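Local atomic coordinates of cytochrome c' (Allochromatium vinosum, PDB entry 1BBH), a protein that carries a covalently bound, high-spin heme c with no sixth iron ligand and has electron transfer activity, though its exact function is not known. Residues A[7-12]-A[69-74]. Sequence-based numbering, arbitrary orientation.
With HEC (heme c), chain C.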
ATOM      1  N   GLU A   7       0.773  15.739   5.127  1.00 21.65           N
ATOM      2  CA  GLU A   7       0.803  14.307   5.436  1.00 21.29           C
ATOM      3  C   GLU A   7      -0.158  13.565   4.570  1.00 19.95           C
ATOM      4  O   GLU A   7       0.117  12.442   4.139  1.00 18.44           O
ATOM      5  CB  GLU A   7       0.435  14.006   6.887  1.00 21.26           C
ATOM      6  CG  GLU A   7       1.612  14.489   7.750  1.00 27.38           C
ATOM      7  CD  GLU A   7       1.293  14.421   9.233  1.00 32.71           C
ATOM      8  OE1 GLU A   7       0.542  15.245   9.719  1.00 30.94           O
ATOM      9  OE2 GLU A   7       1.767  13.506   9.890  1.00 41.62           O
ATOM     10  N   GLN A   8      -1.314  14.183   4.289  1.00 18.46           N
ATOM     11  CA  GLN A   8      -2.231  13.569   3.324  1.00 16.52           C
ATOM     12  C   GLN A   8      -1.571  13.477   1.943  1.00 13.96           C
ATOM     13  O   GLN A   8      -1.734  12.479   1.253  1.00 13.45           O
ATOM     14  CB  GLN A   8      -3.534  14.375   3.177  1.00 18.86           C
ATOM     15  CG  GLN A   8      -4.414  14.366   4.419  1.00 19.89           C
ATOM     16  CD  GLN A   8      -5.532  15.375   4.244  1.00 19.43           C
ATOM     17  OE1 GLN A   8      -6.442  15.240   3.442  1.00 23.37           O
ATOM     18  NE2 GLN A   8      -5.489  16.415   5.035  1.00 24.63           N
ATOM     19  N   ILE A   9      -0.797  14.463   1.532  1.00 13.68           N
ATOM     20  CA  ILE A   9      -0.170  14.417   0.213  1.00 14.91           C
ATOM     21  C   ILE A   9       0.886  13.290   0.150  1.00 16.09           C
ATOM     22  O   ILE A   9       0.873  12.467  -0.770  1.00 15.18           O
ATOM     23  CB  ILE A   9       0.442  15.808  -0.106  1.00 15.67           C
ATOM     24  CG1 ILE A   9      -0.728  16.837  -0.300  1.00 11.22           C
ATOM     25  CG2 ILE A   9       1.380  15.704  -1.355  1.00 15.72           C
ATOM     26  CD1 ILE A   9      -0.091  18.251  -0.277  1.00 15.58           C
ATOM     27  N   GLU A  10       1.717  13.171   1.183  1.00 17.09           N
ATOM     28  CA  GLU A  10       2.725  12.113   1.222  1.00 16.12           C
ATOM     29  C   GLU A  10       2.058  10.787   1.275  1.00 14.97           C
ATOM     30  O   GLU A  10       2.516   9.871   0.605  1.00 17.68           O
ATOM     31  CB  GLU A  10       3.616  12.259   2.434  1.00 15.70           C
ATOM     32  CG  GLU A  10       4.399  13.543   2.264  1.00 31.36           C
ATOM     33  CD  GLU A  10       5.214  13.889   3.468  1.00 44.84           C
ATOM     34  OE1 GLU A  10       4.606  14.092   4.525  1.00 52.17           O
ATOM     35  OE2 GLU A  10       6.439  13.951   3.328  1.00 51.66           O
ATOM     36  N   THR A  11       0.990  10.586   2.029  1.00 14.05           N
ATOM     37  CA  THR A  11       0.380   9.279   2.093  1.00 13.83           C
ATOM     38  C   THR A  11      -0.270   8.857   0.784  1.00 14.96           C
ATOM     39  O   THR A  11      -0.161   7.708   0.369  1.00 15.03           O
ATOM     40  CB  THR A  11      -0.679   9.272   3.226  1.00 16.76           C
ATOM     41  OG1 THR A  11       0.054   9.653   4.406  1.00 18.12           O
ATOM     42  CG2 THR A  11      -1.365   7.942   3.448  1.00 16.51           C
ATOM     43  N   ARG A  12      -0.963   9.732   0.047  1.00 14.73           N
ATOM     44  CA  ARG A  12      -1.653   9.272  -1.180  1.00 12.87           C
ATOM     45  C   ARG A  12      -0.524   8.949  -2.163  1.00 10.96           C
ATOM     46  O   ARG A  12      -0.592   7.987  -2.921  1.00 11.64           O
ATOM     47  CB  ARG A  12      -2.636  10.423  -1.754  1.00 11.39           C
ATOM     48  CG  ARG A  12      -1.833  11.691  -2.016  1.00  9.59           C
ATOM     49  CD  ARG A  12      -2.398  12.751  -2.893  1.00 30.37           C
ATOM     50  NE  ARG A  12      -3.156  13.658  -2.127  1.00 26.47           N
ATOM     51  CZ  ARG A  12      -3.340  14.959  -2.370  1.00 26.25           C
ATOM     52  NH1 ARG A  12      -2.804  15.755  -3.315  1.00 19.78           N
ATOM     53  NH2 ARG A  12      -4.168  15.495  -1.498  1.00 17.64           N
ATOM     54  N   VAL A  69       6.654  19.782   0.885  1.00 33.75           N
ATOM     55  CA  VAL A  69       5.910  18.795   0.147  1.00 29.91           C
ATOM     56  C   VAL A  69       5.283  19.402  -1.111  1.00 28.15           C
ATOM     57  O   VAL A  69       4.655  20.468  -1.105  1.00 27.31           O
ATOM     58  CB  VAL A  69       4.896  18.232   1.155  1.00 28.74           C
ATOM     59  CG1 VAL A  69       3.984  17.239   0.498  1.00 27.28           C
ATOM     60  CG2 VAL A  69       5.645  17.540   2.299  1.00 29.21           C
ATOM     61  N   LYS A  70       5.568  18.729  -2.224  1.00 26.48           N
ATOM     62  CA  LYS A  70       4.990  19.084  -3.512  1.00 24.94           C
ATOM     63  C   LYS A  70       3.935  18.075  -3.998  1.00 23.04           C
ATOM     64  O   LYS A  70       4.152  16.846  -3.931  1.00 20.49           O
ATOM     65  CB  LYS A  70       6.071  19.168  -4.566  1.00 27.50           C
ATOM     66  CG  LYS A  70       7.020  20.303  -4.346  1.00 33.17           C
ATOM     67  CD  LYS A  70       7.821  20.393  -5.619  1.00 40.67           C
ATOM     68  CE  LYS A  70       9.004  21.331  -5.398  1.00 53.66           C
ATOM     69  NZ  LYS A  70       8.625  22.737  -5.363  1.00 61.68           N
ATOM     70  N   THR A  71       2.836  18.596  -4.563  1.00 19.25           N
ATOM     71  CA  THR A  71       1.705  17.849  -5.085  1.00 18.20           C
ATOM     72  C   THR A  71       1.803  17.927  -6.592  1.00 17.66           C
ATOM     73  O   THR A  71       2.121  18.983  -7.122  1.00 18.14           O
ATOM     74  CB  THR A  71       0.252  18.416  -4.986  1.00 26.40           C
ATOM     75  OG1 THR A  71       0.065  19.624  -4.237  1.00 25.46           O
ATOM     76  CG2 THR A  71      -0.497  17.242  -4.607  1.00 13.58           C
ATOM     77  N   ARG A  72       1.327  16.922  -7.300  1.00 18.17           N
ATOM     78  CA  ARG A  72       1.145  17.040  -8.723  1.00 18.22           C
ATOM     79  C   ARG A  72      -0.357  17.045  -8.985  1.00 16.82           C
ATOM     80  O   ARG A  72      -0.765  16.857 -10.140  1.00 16.55           O
ATOM     81  CB  ARG A  72       1.816  15.853  -9.441  1.00 20.04           C
ATOM     82  CG  ARG A  72       3.338  15.963  -9.258  1.00 22.80           C
ATOM     83  CD  ARG A  72       4.097  15.619 -10.508  1.00 29.79           C
ATOM     84  NE  ARG A  72       3.907  14.243 -10.858  1.00 34.49           N
ATOM     85  CZ  ARG A  72       4.014  13.821 -12.121  1.00 31.53           C
ATOM     86  NH1 ARG A  72       4.283  14.600 -13.171  1.00 31.70           N
ATOM     87  NH2 ARG A  72       3.813  12.545 -12.301  1.00 37.23           N
ATOM     88  N   VAL A  73      -1.255  17.141  -8.009  1.00 14.96           N
ATOM     89  CA  VAL A  73      -2.666  17.114  -8.375  1.00 15.84           C
ATOM     90  C   VAL A  73      -3.032  18.437  -9.094  1.00 15.74           C
ATOM     91  O   VAL A  73      -2.471  19.490  -8.816  1.00 15.26           O
ATOM     92  CB  VAL A  73      -3.517  16.863  -7.089  1.00 13.47           C
ATOM     93  CG1 VAL A  73      -3.583  18.044  -6.114  1.00 11.66           C
ATOM     94  CG2 VAL A  73      -4.884  16.431  -7.593  1.00 16.66           C
ATOM     95  N   LYS A  74      -3.905  18.383 -10.100  1.00 18.17           N
ATOM     96  CA  LYS A  74      -4.360  19.600 -10.798  1.00 18.07           C
ATOM     97  C   LYS A  74      -5.533  20.173 -10.006  1.00 19.04           C
ATOM     98  O   LYS A  74      -6.304  19.401  -9.427  1.00 19.00           O
ATOM     99  CB  LYS A  74      -4.878  19.304 -12.200  1.00 17.36           C
ATOM    100  CG  LYS A  74      -3.796  18.947 -13.181  1.00 25.77           C
ATOM    101  CD  LYS A  74      -4.465  18.573 -14.500  1.00 29.84           C
ATOM    102  CE  LYS A  74      -4.831  19.781 -15.343  1.00 43.04           C
ATOM    103  NZ  LYS A  74      -5.277  19.358 -16.664  1.00 53.42           N
TER
HETATM  104 FE   HEC C 132      -2.022   7.752  -9.933  1.00 16.13          FE
HETATM  105  CHA HEC C 132       0.144  10.009  -8.680  1.00 11.96           C
HETATM  106  CHB HEC C 132       0.397   5.457 -10.041  1.00 14.14           C
HETATM  107  CHC HEC C 132      -4.353   5.277 -10.372  1.00 10.51           C
HETATM  108  CHD HEC C 132      -4.542  10.009  -9.562  1.00  9.06           C
HETATM  109  NA  HEC C 132      -0.038   7.766  -9.447  1.00 12.71           N
HETATM  110  C1A HEC C 132       0.683   8.767  -8.971  1.00 11.36           C
HETATM  111  C2A HEC C 132       2.015   8.374  -8.826  1.00 13.87           C
HETATM  112  C3A HEC C 132       2.059   7.041  -9.223  1.00 17.01           C
HETATM  113  C4A HEC C 132       0.779   6.715  -9.590  1.00 14.10           C
HETATM  114  CMA HEC C 132       3.281   6.119  -9.297  1.00 19.86           C
HETATM  115  CAA HEC C 132       3.191   9.201  -8.354  1.00 20.27           C
HETATM  116  CBA HEC C 132       3.293   9.207  -6.833  1.00 29.44           C
HETATM  117  CGA HEC C 132       4.523   9.965  -6.329  1.00 35.67           C
HETATM  118  O1A HEC C 132       5.523   9.305  -6.076  1.00 40.76           O
HETATM  119  O2A HEC C 132       4.512  11.183  -6.171  1.00 37.42           O
HETATM  120  NB  HEC C 132      -1.983   5.693 -10.112  1.00 15.65           N
HETATM  121  C1B HEC C 132      -0.877   4.966 -10.282  1.00 17.65           C
HETATM  122  C2B HEC C 132      -1.154   3.670 -10.723  1.00 19.07           C
HETATM  123  C3B HEC C 132      -2.556   3.603 -10.809  1.00 15.83           C
HETATM  124  C4B HEC C 132      -3.005   4.874 -10.419  1.00 12.43           C
HETATM  125  CMB HEC C 132      -0.105   2.621 -11.082  1.00 15.62           C
HETATM  126  CAB HEC C 132      -3.414   2.518 -11.099  1.00 12.40           C
HETATM  127  CBB HEC C 132      -3.183   1.131 -10.617  1.00 10.20           C
HETATM  128  NC  HEC C 132      -4.089   7.653  -9.907  1.00 13.41           N
HETATM  129  C1C HEC C 132      -4.852   6.578 -10.112  1.00 13.59           C
HETATM  130  C2C HEC C 132      -6.206   6.909 -10.089  1.00 13.76           C
HETATM  131  C3C HEC C 132      -6.298   8.300  -9.928  1.00 13.72           C
HETATM  132  C4C HEC C 132      -4.964   8.705  -9.809  1.00 12.68           C
HETATM  133  CMC HEC C 132      -7.279   5.869 -10.334  1.00 17.80           C
HETATM  134  CAC HEC C 132      -7.496   9.116  -9.899  1.00 15.38           C
HETATM  135  CBC HEC C 132      -8.921   8.610  -9.793  1.00 10.93           C
HETATM  136  ND  HEC C 132      -2.168   9.684  -9.238  1.00 13.93           N
HETATM  137  C1D HEC C 132      -3.270  10.470  -9.251  1.00 11.26           C
HETATM  138  C2D HEC C 132      -2.971  11.762  -8.857  1.00 14.09           C
HETATM  139  C3D HEC C 132      -1.619  11.748  -8.606  1.00 13.20           C
HETATM  140  C4D HEC C 132      -1.176  10.450  -8.842  1.00  9.87           C
HETATM  141  CMD HEC C 132      -3.894  12.987  -8.665  1.00 17.56           C
HETATM  142  CAD HEC C 132      -0.811  12.887  -8.044  1.00 11.25           C
HETATM  143  CBD HEC C 132      -0.886  12.823  -6.506  1.00 16.21           C
HETATM  144  CGD HEC C 132      -0.131  13.943  -5.803  1.00 11.00           C
HETATM  145  O1D HEC C 132       0.928  14.400  -6.221  1.00 15.68           O
HETATM  146  O2D HEC C 132      -0.622  14.383  -4.788  1.00 17.37           O
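I9 and V69 make the apolar part of this contact, where the loop between helices 36-50 and 81-102 runs past the first turns of helix 5-31. Their side chains run antiparallel past one another, and CG2 of I9 lies 3.5 Å from CG1 of V69. That I9 methyl stands anti to its own backbone N, which turns it to the loop. The side chains of E10 and V69 cross at about a right angle, with E10 OE2 3.8 Å from V69 CG2 at the exposed border.

The polar part is built on a heme propionate and not on direct hydrogen bonds between helix and loop. From the helix, R12 NH1 donates to O2D of the heme at 3.0 Å, the acceptor lying at the edge of the guanidinium and in its plane; O2D sits too near a neighbour in the model for its place to be sure. From the loop, the backbone N of R72 donates to heme O1D at 2.8 Å, nearly straight at 168°. In R12, chi1 (57°) sets CG between the backbone N and the carbonyl carbon, and with the bend at chi3 (89°) it brings the guanidinium beside I9, whose CG1 lies 3.7 Å above one face of it, off-centre. R12 NH2 hydrogen-bonds to L57 O, and R12 NH1 makes a weak further bond to T62 O, while V73 CG1 approaches R12 NH1 obliquely at 3.7 Å.

This is the propionate end of the heme site in a four-helix bundle: R12, Q13 and R72 all bind heme c. Q13, the residue after R12, donates through NE2 both to K70 O and to the heme. Through R72 N, and less surely R12, one carboxylate bridges loop and helix, its negative charge probably balanced in part by R12.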